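Local atomic coordinates of ginlfy protein (Ginkgo biloba, PDB entry 4UDE), a protein that probably acts as a DNA-binding transcription factor of the LEAFY family, the fragment here being its SAM oligomerization domain. Residues L11-L14 with F15-Y18; T42-E45 with L46-I50. One frame throughout, in Å; residues are numbered along the deposited sequence.

Overall arrangement
Both contacts are local ones within the helical LEAFY SAM domain, and both join residues at one end of a helix. Contact 1 lies where helix 2-15 ends, contact 2 where helix 43-55 begins. They stand on opposite sides of the chain's centre, about 18 Å between centres, and do not touch. Each has a side on helix 63-83. Contact 1 is partly buried: an aromatic ring and leucines pack inward, while a salt bridge between Glu13 and Arg16 lies at the surface. Contact 2 is mainly a surface contact, made of a capping box and acidic and amide side chains, with Leu46 as its buried member. Two of its acidic side chains form salt bridges to helix 63-83.

Contact 1. Residues L11-L14 with F15-Y18; sequences LEEL and FRHY
Phe15 reaches back along the last turn of helix 2-15 against Leu11 and Leu14. Its CB lies 3.5 Å from Leu11 O, and CG and CD2 pass the same carbonyl. That oxygen also accepts the Phe15 N-H at 2.9 Å, in a nearly straight bond. CG stands anti to the carbonyl carbon (chi1 -66°), which lays the ring beside the Leu14 side chain. Further out, CZ is 3.7 Å from Leu14 CD2. This methyl sits over one ring face, offset toward the rim, in a CH-pi contact. With an alanine here, Leu14 CD2 is likely to lose the ring face it packs on, and a gap would open toward Leu25 and Ala72. On the surface, Arg16 and Glu13 form a salt bridge: Arg16 NH2 donates to Glu13 OE2 at 2.6 Å, close to the guanidinium plane, and meets the oxygen on its anti side but 31° out of the carboxylate plane. Arg16 NE adds a weak bond to the same oxygen. As the helix ends, Phe15 to Tyr18 form a type II beta turn, closed by Tyr18 N on Phe15 O. Leu11 packs on helices 22-30 and 35-39, Phe15 reaches Leu25 and Ala72, and Tyr18 rests on Ala72 and Ala75 of helix 63-83.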
ATOM      1  N   LEU A  11      -7.207   0.371   2.738  1.00 23.57           N
ATOM      2  CA  LEU A  11      -6.047   0.875   2.006  1.00 24.66           C
ATOM      3  C   LEU A  11      -6.101   2.392   1.792  1.00 33.13           C
ATOM      4  O   LEU A  11      -5.061   3.052   1.903  1.00 33.88           O
ATOM      5  CB  LEU A  11      -5.799   0.105   0.687  1.00 24.21           C
ATOM      6  CG  LEU A  11      -5.490  -1.423   0.780  1.00 27.62           C
ATOM      7  CD1 LEU A  11      -5.021  -1.951  -0.570  1.00 28.09           C
ATOM      8  CD2 LEU A  11      -4.412  -1.738   1.794  1.00 24.01           C
ATOM      9  N   GLU A  12      -7.314   2.949   1.518  1.00 30.56           N
ATOM     10  CA  GLU A  12      -7.528   4.396   1.352  1.00 30.27           C
ATOM     11  C   GLU A  12      -7.058   5.100   2.607  1.00 33.85           C
ATOM     12  O   GLU A  12      -6.358   6.099   2.503  1.00 33.53           O
ATOM     13  CB  GLU A  12      -9.014   4.726   1.133  1.00 31.14           C
ATOM     14  CG  GLU A  12      -9.471   4.650  -0.309  1.00 43.55           C
ATOM     15  CD  GLU A  12     -10.964   4.814  -0.550  1.00 69.42           C
ATOM     16  OE1 GLU A  12     -11.717   5.075   0.417  1.00 64.11           O
ATOM     17  OE2 GLU A  12     -11.386   4.657  -1.717  1.00 75.25           O
ATOM     18  N   GLU A  13      -7.437   4.565   3.793  1.00 29.42           N
ATOM     19  CA  GLU A  13      -7.032   5.104   5.088  1.00 29.14           C
ATOM     20  C   GLU A  13      -5.529   5.048   5.298  1.00 32.21           C
ATOM     21  O   GLU A  13      -4.967   6.008   5.816  1.00 33.25           O
ATOM     22  CB  GLU A  13      -7.763   4.393   6.239  1.00 30.52           C
ATOM     23  CG  GLU A  13      -9.217   4.812   6.363  1.00 43.08           C
ATOM     24  CD  GLU A  13      -9.434   6.307   6.508  1.00 63.87           C
ATOM     25  OE1 GLU A  13      -8.908   6.902   7.479  1.00 60.28           O
ATOM     26  OE2 GLU A  13     -10.110   6.885   5.624  1.00 54.36           O
ATOM     27  N   LEU A  14      -4.880   3.929   4.931  1.00 26.39           N
ATOM     28  CA  LEU A  14      -3.430   3.798   5.073  1.00 26.76           C
ATOM     29  C   LEU A  14      -2.652   4.792   4.177  1.00 30.28           C
ATOM     30  O   LEU A  14      -1.687   5.424   4.617  1.00 28.36           O
ATOM     31  CB  LEU A  14      -2.974   2.353   4.756  1.00 26.41           C
ATOM     32  CG  LEU A  14      -1.439   2.069   4.752  1.00 29.71           C
ATOM     33  CD1 LEU A  14      -0.830   2.217   6.137  1.00 28.69           C
ATOM     34  CD2 LEU A  14      -1.144   0.706   4.203  1.00 28.37           C
ATOM     35  N   PHE A  15      -3.070   4.887   2.919  1.00 27.50           N
ATOM     36  CA  PHE A  15      -2.386   5.661   1.893  1.00 26.69           C
ATOM     37  C   PHE A  15      -2.810   7.126   1.737  1.00 32.09           C
ATOM     38  O   PHE A  15      -2.207   7.839   0.927  1.00 32.05           O
ATOM     39  CB  PHE A  15      -2.422   4.884   0.575  1.00 27.19           C
ATOM     40  CG  PHE A  15      -1.614   3.602   0.622  1.00 27.74           C
ATOM     41  CD1 PHE A  15      -0.248   3.630   0.875  1.00 29.60           C
ATOM     42  CD2 PHE A  15      -2.208   2.379   0.348  1.00 28.03           C
ATOM     43  CE1 PHE A  15       0.497   2.447   0.925  1.00 30.72           C
ATOM     44  CE2 PHE A  15      -1.462   1.195   0.374  1.00 30.89           C
ATOM     45  CZ  PHE A  15      -0.114   1.236   0.655  1.00 29.71           C
ATOM     46  N   ARG A  16      -3.814   7.579   2.528  1.00 28.91           N
ATOM     47  CA  ARG A  16      -4.319   8.957   2.499  1.00 30.56           C
ATOM     48  C   ARG A  16      -3.192   9.925   2.893  1.00 36.85           C
ATOM     49  O   ARG A  16      -2.543   9.719   3.916  1.00 37.64           O
ATOM     50  CB  ARG A  16      -5.542   9.119   3.436  1.00 30.49           C
ATOM     51  CG  ARG A  16      -6.447  10.304   3.060  1.00 40.94           C
ATOM     52  CD  ARG A  16      -7.619  10.499   4.027  1.00 47.37           C
ATOM     53  NE  ARG A  16      -8.515   9.335   4.066  1.00 53.75           N
ATOM     54  CZ  ARG A  16      -9.454   9.066   3.160  1.00 69.11           C
ATOM     55  NH1 ARG A  16      -9.651   9.882   2.133  1.00 62.35           N
ATOM     56  NH2 ARG A  16     -10.198   7.975   3.270  1.00 57.38           N
ATOM     57  N   HIS A  17      -2.957  10.960   2.088  1.00 34.72           N
ATOM     58  CA  HIS A  17      -1.886  11.973   2.297  1.00 35.97           C
ATOM     59  C   HIS A  17      -0.527  11.464   1.790  1.00 37.27           C
ATOM     60  O   HIS A  17       0.481  12.137   1.982  1.00 36.72           O
ATOM     61  CB  HIS A  17      -1.753  12.490   3.762  1.00 37.72           C
ATOM     62  CG  HIS A  17      -3.042  12.814   4.463  1.00 42.26           C
ATOM     63  ND1 HIS A  17      -3.926  13.772   3.965  1.00 44.74           N
ATOM     64  CD2 HIS A  17      -3.539  12.317   5.622  1.00 44.33           C
ATOM     65  CE1 HIS A  17      -4.934  13.803   4.823  1.00 44.37           C
ATOM     66  NE2 HIS A  17      -4.746  12.945   5.838  1.00 44.56           N
ATOM     67  N   TYR A  18      -0.513  10.298   1.109  1.00 30.32           N
ATOM     68  CA  TYR A  18       0.696   9.718   0.547  1.00 28.33           C
ATOM     69  C   TYR A  18       0.720   9.659  -0.970  1.00 32.28           C
ATOM     70  O   TYR A  18       1.653   9.121  -1.537  1.00 33.01           O
ATOM     71  CB  TYR A  18       1.037   8.387   1.227  1.00 28.17           C
ATOM     72  CG  TYR A  18       1.435   8.583   2.677  1.00 27.18           C
ATOM     73  CD1 TYR A  18       2.756   8.850   3.029  1.00 28.29           C
ATOM     74  CD2 TYR A  18       0.487   8.510   3.698  1.00 27.51           C
ATOM     75  CE1 TYR A  18       3.127   9.040   4.360  1.00 29.03           C
ATOM     76  CE2 TYR A  18       0.846   8.699   5.036  1.00 27.58           C
ATOM     77  CZ  TYR A  18       2.169   8.968   5.359  1.00 34.38           C
ATOM     78  OH  TYR A  18       2.544   9.156   6.665  1.00 35.38           O
TER
HETATM   79  O   HOH W   1      -2.784   8.337   6.008  1.00 49.81           O

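Contact 2. Residues T42-E45 with L46-I50; sequences TEQE and LDDVI
Gln44 runs from the first turn of helix 43-55 along its outer side to Asp48, one turn on. Its CG is anti to the backbone N (chi1 -175°), and the chain then bends at chi2, which carries the amide toward the aspartate. Gln44 NE2 donates to Asp48 OD1 at 2.9 Å. The oxygen lies close to the amide plane, but the donor meets it from above the carboxylate plane, and the two planes are 48° apart. The same OD1 is also in a salt bridge with Arg51, so the carboxylate is held by two partners. At the helix start, Thr42 and Glu45 form a capping box. Glu45 N, in the first turn, has no helical acceptor, and Thr42 OG1 supplies one at 3.2 Å. Glu45 OE1 in return takes the N-H of the N-cap, Thr42 N, at 3.0 Å. From there the regular helix bonds begin, with Leu46 N on Thr42 O at 3.0 Å. Leu46 CG packs 3.4 Å from that same carbonyl oxygen. Glu43 and Asp47 turn to basic partners on helix 63-83: Glu43 bridges to Arg74 and Asp47 to Lys70. Leu46 is buried, touching Met41 and, on helix 63-83, Lys70 and Val73, while Val49 packs on Phe33 and Met41. The start of helix 43-55 is thus joined to helix 63-83 by both charge and apolar packing.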
ATOM      1  N   THR A  42       9.072  -6.512   4.352  1.00 27.99           N
ATOM      2  CA  THR A  42      10.321  -5.757   4.438  1.00 28.91           C
ATOM      3  C   THR A  42      10.316  -4.653   3.366  1.00 33.95           C
ATOM      4  O   THR A  42       9.497  -4.690   2.438  1.00 32.21           O
ATOM      5  CB  THR A  42      11.539  -6.685   4.252  1.00 33.18           C
ATOM      6  OG1 THR A  42      11.497  -7.235   2.943  1.00 31.72           O
ATOM      7  CG2 THR A  42      11.631  -7.804   5.317  1.00 29.60           C
ATOM      8  N   GLU A  43      11.260  -3.702   3.473  1.00 31.34           N
ATOM      9  CA  GLU A  43      11.458  -2.635   2.472  1.00 31.84           C
ATOM     10  C   GLU A  43      11.712  -3.227   1.090  1.00 33.53           C
ATOM     11  O   GLU A  43      11.190  -2.710   0.096  1.00 32.29           O
ATOM     12  CB  GLU A  43      12.659  -1.763   2.860  1.00 33.44           C
ATOM     13  CG  GLU A  43      12.383  -0.916   4.091  1.00 42.17           C
ATOM     14  CD  GLU A  43      11.989   0.514   3.799  1.00 55.81           C
ATOM     15  OE1 GLU A  43      12.353   1.020   2.713  1.00 52.08           O
ATOM     16  OE2 GLU A  43      11.391   1.154   4.694  1.00 45.39           O
ATOM     17  N   GLN A  44      12.501  -4.328   1.033  1.00 29.95           N
ATOM     18  CA  GLN A  44      12.810  -5.034  -0.220  1.00 30.01           C
ATOM     19  C   GLN A  44      11.549  -5.681  -0.824  1.00 32.53           C
ATOM     20  O   GLN A  44      11.373  -5.623  -2.037  1.00 32.82           O
ATOM     21  CB  GLN A  44      13.937  -6.072  -0.024  1.00 31.69           C
ATOM     22  CG  GLN A  44      14.418  -6.770  -1.328  1.00 47.46           C
ATOM     23  CD  GLN A  44      14.835  -5.798  -2.422  1.00 70.99           C
ATOM     24  OE1 GLN A  44      15.703  -4.933  -2.227  1.00 68.86           O
ATOM     25  NE2 GLN A  44      14.204  -5.906  -3.595  1.00 61.07           N
ATOM     26  N   GLU A  45      10.665  -6.262   0.017  1.00 28.58           N
ATOM     27  CA  GLU A  45       9.414  -6.893  -0.444  1.00 27.01           C
ATOM     28  C   GLU A  45       8.456  -5.838  -0.984  1.00 29.03           C
ATOM     29  O   GLU A  45       7.791  -6.068  -1.989  1.00 27.61           O
ATOM     30  CB  GLU A  45       8.772  -7.745   0.665  1.00 27.72           C
ATOM     31  CG  GLU A  45       9.615  -8.973   1.008  1.00 32.27           C
ATOM     32  CD  GLU A  45       9.206  -9.731   2.259  1.00 39.43           C
ATOM     33  OE1 GLU A  45       8.479  -9.158   3.095  1.00 32.58           O
ATOM     34  OE2 GLU A  45       9.622 -10.899   2.415  1.00 45.49           O
ATOM     35  N   LEU A  46       8.437  -4.656  -0.354  1.00 27.09           N
ATOM     36  CA  LEU A  46       7.630  -3.527  -0.834  1.00 27.41           C
ATOM     37  C   LEU A  46       8.172  -3.037  -2.195  1.00 31.81           C
ATOM     38  O   LEU A  46       7.365  -2.776  -3.090  1.00 30.13           O
ATOM     39  CB  LEU A  46       7.565  -2.404   0.195  1.00 27.78           C
ATOM     40  CG  LEU A  46       6.869  -2.779   1.516  1.00 34.16           C
ATOM     41  CD1 LEU A  46       7.300  -1.855   2.659  1.00 34.52           C
ATOM     42  CD2 LEU A  46       5.326  -2.823   1.365  1.00 37.63           C
ATOM     43  N   ASP A  47       9.531  -3.024  -2.390  1.00 28.49           N
ATOM     44  CA  ASP A  47      10.141  -2.663  -3.684  1.00 28.79           C
ATOM     45  C   ASP A  47       9.709  -3.635  -4.786  1.00 32.18           C
ATOM     46  O   ASP A  47       9.390  -3.208  -5.894  1.00 30.89           O
ATOM     47  CB  ASP A  47      11.680  -2.616  -3.601  1.00 31.05           C
ATOM     48  CG  ASP A  47      12.223  -1.466  -2.770  1.00 41.71           C
ATOM     49  OD1 ASP A  47      11.583  -0.394  -2.756  1.00 40.15           O
ATOM     50  OD2 ASP A  47      13.304  -1.635  -2.151  1.00 52.21           O
ATOM     51  N   ASP A  48       9.710  -4.951  -4.464  1.00 29.32           N
ATOM     52  CA  ASP A  48       9.309  -6.027  -5.360  1.00 27.93           C
ATOM     53  C   ASP A  48       7.845  -5.887  -5.801  1.00 33.02           C
ATOM     54  O   ASP A  48       7.534  -6.105  -6.976  1.00 33.97           O
ATOM     55  CB  ASP A  48       9.543  -7.395  -4.685  1.00 29.00           C
ATOM     56  CG  ASP A  48      10.991  -7.759  -4.333  1.00 36.49           C
ATOM     57  OD1 ASP A  48      11.926  -7.141  -4.898  1.00 37.11           O
ATOM     58  OD2 ASP A  48      11.184  -8.639  -3.480  1.00 42.97           O
ATOM     59  N   VAL A  49       6.944  -5.559  -4.858  1.00 28.08           N
ATOM     60  CA  VAL A  49       5.527  -5.376  -5.176  1.00 26.54           C
ATOM     61  C   VAL A  49       5.340  -4.123  -6.060  1.00 27.50           C
ATOM     62  O   VAL A  49       4.536  -4.139  -6.979  1.00 26.23           O
ATOM     63  CB  VAL A  49       4.667  -5.362  -3.883  1.00 29.68           C
ATOM     64  CG1 VAL A  49       3.236  -4.910  -4.157  1.00 28.78           C
ATOM     65  CG2 VAL A  49       4.668  -6.743  -3.249  1.00 29.53           C
ATOM     66  N   ILE A  50       6.089  -3.062  -5.791  1.00 25.52           N
ATOM     67  CA  ILE A  50       6.026  -1.841  -6.591  1.00 28.19           C
ATOM     68  C   ILE A  50       6.428  -2.141  -8.058  1.00 35.29           C
ATOM     69  O   ILE A  50       5.707  -1.758  -8.986  1.00 34.11           O
ATOM     70  CB  ILE A  50       6.801  -0.680  -5.915  1.00 30.97           C
ATOM     71  CG1 ILE A  50       5.988  -0.157  -4.705  1.00 30.72           C
ATOM     72  CG2 ILE A  50       7.084   0.451  -6.909  1.00 32.14           C
ATOM     73  CD1 ILE A  50       6.810   0.603  -3.622  1.00 33.02           C
TER